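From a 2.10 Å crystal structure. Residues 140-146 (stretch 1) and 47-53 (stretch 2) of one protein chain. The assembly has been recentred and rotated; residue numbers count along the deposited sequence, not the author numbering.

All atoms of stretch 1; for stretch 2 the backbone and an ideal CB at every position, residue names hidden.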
# COMPACT_ATOMS: atom_id res chain seq x y z
N ALA A 140 7.30 11.52 8.83
CA ALA A 140 7.17 11.81 7.42
C ALA A 140 6.94 13.28 7.19
O ALA A 140 7.62 13.88 6.40
CB ALA A 140 6.07 11.00 6.85
N PHE A 141 5.98 13.87 7.91
CA PHE A 141 5.68 15.29 7.73
C PHE A 141 6.88 16.18 7.95
O PHE A 141 7.11 17.13 7.22
CB PHE A 141 4.58 15.76 8.67
CG PHE A 141 3.20 15.38 8.24
CD1 PHE A 141 2.31 14.84 9.16
CD2 PHE A 141 2.75 15.62 6.94
CE1 PHE A 141 0.99 14.47 8.78
CE2 PHE A 141 1.44 15.29 6.58
CZ PHE A 141 0.55 14.72 7.52
N LEU A 142 7.63 15.86 8.99
CA LEU A 142 8.83 16.63 9.32
C LEU A 142 9.89 16.45 8.22
O LEU A 142 10.53 17.40 7.78
CB LEU A 142 9.38 16.11 10.67
CG LEU A 142 10.53 16.90 11.25
CD1 LEU A 142 10.18 18.35 11.26
CD2 LEU A 142 10.92 16.41 12.66
N TYR A 143 10.06 15.22 7.77
CA TYR A 143 11.04 14.91 6.75
C TYR A 143 10.72 15.69 5.45
O TYR A 143 11.58 16.30 4.87
CB TYR A 143 11.02 13.41 6.52
CG TYR A 143 11.86 12.92 5.41
CD1 TYR A 143 13.23 12.81 5.55
CD2 TYR A 143 11.29 12.44 4.23
CE1 TYR A 143 14.01 12.31 4.55
CE2 TYR A 143 12.05 11.92 3.23
CZ TYR A 143 13.42 11.84 3.40
OH TYR A 143 14.21 11.33 2.42
N PHE A 144 9.46 15.65 5.04
CA PHE A 144 9.02 16.38 3.89
C PHE A 144 9.30 17.84 4.03
O PHE A 144 9.65 18.46 3.05
CB PHE A 144 7.52 16.17 3.65
CG PHE A 144 7.13 14.75 3.45
CD1 PHE A 144 8.02 13.83 2.90
CD2 PHE A 144 5.86 14.33 3.78
CE1 PHE A 144 7.66 12.49 2.72
CE2 PHE A 144 5.49 13.00 3.59
CZ PHE A 144 6.42 12.07 3.04
N ALA A 145 9.11 18.39 5.22
CA ALA A 145 9.48 19.78 5.49
C ALA A 145 11.02 19.99 5.42
O ALA A 145 11.50 20.91 4.75
CB ALA A 145 8.94 20.22 6.87
N GLU A 146 11.79 19.14 6.09
CA GLU A 146 13.24 19.33 6.10
C GLU A 146 13.69 19.21 4.63
O GLU A 146 14.63 19.87 4.23
CB GLU A 146 14.01 18.41 7.10
CG GLU A 146 13.31 18.16 8.46
CD GLU A 146 14.13 18.36 9.78
OE1 GLU A 146 13.82 19.37 10.50
OE2 GLU A 146 15.03 17.53 10.20
N UNK A 47 4.46 22.48 12.96
CA UNK A 47 3.44 22.24 11.97
C UNK A 47 4.07 22.05 10.59
O UNK A 47 3.74 22.76 9.63
CB UNK A 47 2.43 23.39 11.95
N UNK A 48 4.96 21.06 10.49
CA UNK A 48 5.68 20.80 9.24
C UNK A 48 4.76 20.37 8.11
O UNK A 48 5.06 20.59 6.93
CB UNK A 48 6.74 19.72 9.46
N UNK A 49 3.62 19.80 8.49
CA UNK A 49 2.58 19.38 7.55
C UNK A 49 1.93 20.51 6.75
O UNK A 49 1.32 20.27 5.72
CB UNK A 49 1.49 18.63 8.32
N UNK A 50 2.10 21.75 7.21
CA UNK A 50 1.50 22.92 6.58
C UNK A 50 2.46 23.65 5.65
O UNK A 50 2.19 24.74 5.16
CB UNK A 50 1.00 23.89 7.65
N UNK A 51 3.56 23.00 5.39
CA UNK A 51 4.71 23.62 4.75
C UNK A 51 4.74 23.32 3.26
O UNK A 51 5.67 23.73 2.62
CB UNK A 51 6.01 23.14 5.41
N UNK A 52 3.75 22.58 2.73
CA UNK A 52 3.74 22.15 1.34
C UNK A 52 2.33 21.71 0.98
O UNK A 52 1.54 21.41 1.84
CB UNK A 52 4.75 21.02 1.10
N UNK A 53 2.03 21.69 -0.31
CA UNK A 53 0.77 21.17 -0.82
C UNK A 53 0.72 19.68 -0.59
O UNK A 53 1.74 19.00 -0.47
CB UNK A 53 0.59 21.49 -2.30

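Stretch 1 is a single helical segment, and parts of stretch 2 pack against it; the CA atoms come nearest each other where position 49 lies beside Phe141 and position 48 beside Leu142.

Position 47 has positive phi and psi (54/58), a left-handed conformation that asparagine and glycine tolerate best. Its CA-to-CB bond points away from the helix, and its ideal CB has nothing of stretch 1 within 5.5 Å, so the backbone is the main constraint. The residue is Asn47, whose side chain accepts a hydrogen bond from position 49.

Position 48 is different. Its CA-to-CB bond points toward the helix, and its ideal CB sits 3.4 Å from Ala145 CB, 3.4 Å from Phe141 O and 3.7 Å from Leu142 CA. Little room is left here, which favours a small or compact apolar side chain such as alanine, valine or proline; phi of -64° is compatible with the last. Pro48 fills the place. Its CB packs 3.6 Å from Ala145 CB and 4.1 Å from Leu142 CD1, while its CG lies 4.1 Å from Phe141 CB. The ring thus gives an apolar surface to Phe141, Leu142 and Ala145.

At position 49, CA-to-CB runs sideways to the helix, and the ideal CB lies 3.5 Å from CD2 of Phe141. A broad aromatic face is on offer, suiting an aliphatic side chain or an aromatic one able to turn its edge to the ring. The deposited residue is His49. Its CB stands over the Phe141 ring, 3.5 Å from the ring centroid and only 16° off the normal, a CH-pi contact. With chi1 in p, the imidazole presents its edge to the same aromatic ring, the centroids 5.6 Å apart and the planes at 55°, while the end of the side chain leads away from the helix toward Asn47, where His49 NE2 donates a hydrogen bond to Asn47 OD1 at 3.2 Å.

Position 50 points away into space free of stretch 1, so the helix imposes no choice; it is Leu50.

Position 51 turns back toward the helix, but its ideal CB is 4.4 Å from Ala145 CB, and the small alanine offers no charge or polar group on its side chain. Many residues would serve. Glu51 makes a marginal contact, OE1 to Ala145 CB at 4.3 Å.

Position 52 is extended (-163/160) and its CA-to-CB bond points toward the helix, yet nothing of stretch 1 comes within 5.5 Å of the ideal CB. Only a long side chain can cross the gap, and the carbonyl of Phe141 would reward one ending in a donor. Tyr52 meets both demands: its OH donates to Phe141 O at 2.8 Å. Phe141 O also accepts the helical hydrogen bond from Ala145 N, at 3.1 Å, so it serves two donors. Along the way the ring packs on the helix, with CZ 3.5 Å from Phe144 CB and CE2 4.1 Å from Ala145 CB.

Position 53 lies beyond reach of the helix, leaving its side chain unconstrained by stretch 1; it is Lys53.

Stretch 2 47-53: NPHLEYK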
# COMPACT_ATOMS: atom_id res chain seq x y z
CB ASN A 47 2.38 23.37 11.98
CG ASN A 47 1.55 23.40 13.26
OD1 ASN A 47 1.06 22.39 13.70
ND2 ASN A 47 1.40 24.54 13.84
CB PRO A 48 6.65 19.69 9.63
CG PRO A 48 5.97 18.99 10.86
CD PRO A 48 5.34 20.12 11.56
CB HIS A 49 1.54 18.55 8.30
CG HIS A 49 0.87 19.29 9.41
ND1 HIS A 49 -0.49 19.55 9.42
CD2 HIS A 49 1.38 19.87 10.52
CE1 HIS A 49 -0.77 20.26 10.49
NE2 HIS A 49 0.35 20.48 11.17
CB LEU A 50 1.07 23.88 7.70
CG LEU A 50 0.12 23.30 8.73
CD1 LEU A 50 -0.16 24.35 9.84
CD2 LEU A 50 -1.12 22.85 7.99
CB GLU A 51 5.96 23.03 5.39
CG GLU A 51 7.05 24.00 5.65
CD GLU A 51 6.83 24.67 6.96
OE1 GLU A 51 7.15 23.99 7.99
OE2 GLU A 51 6.34 25.83 6.96
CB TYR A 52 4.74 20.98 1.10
CG TYR A 52 4.81 20.00 2.28
CD1 TYR A 52 3.81 19.04 2.50
CD2 TYR A 52 5.83 20.09 3.22
CE1 TYR A 52 3.84 18.21 3.63
CE2 TYR A 52 5.88 19.25 4.32
CZ TYR A 52 4.88 18.35 4.53
OH TYR A 52 4.94 17.52 5.57
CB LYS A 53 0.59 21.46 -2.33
CG LYS A 53 0.71 22.91 -2.75
CD LYS A 53 -0.30 23.78 -1.95
CE LYS A 53 -0.28 25.29 -2.34
NZ LYS A 53 -0.75 26.17 -1.19
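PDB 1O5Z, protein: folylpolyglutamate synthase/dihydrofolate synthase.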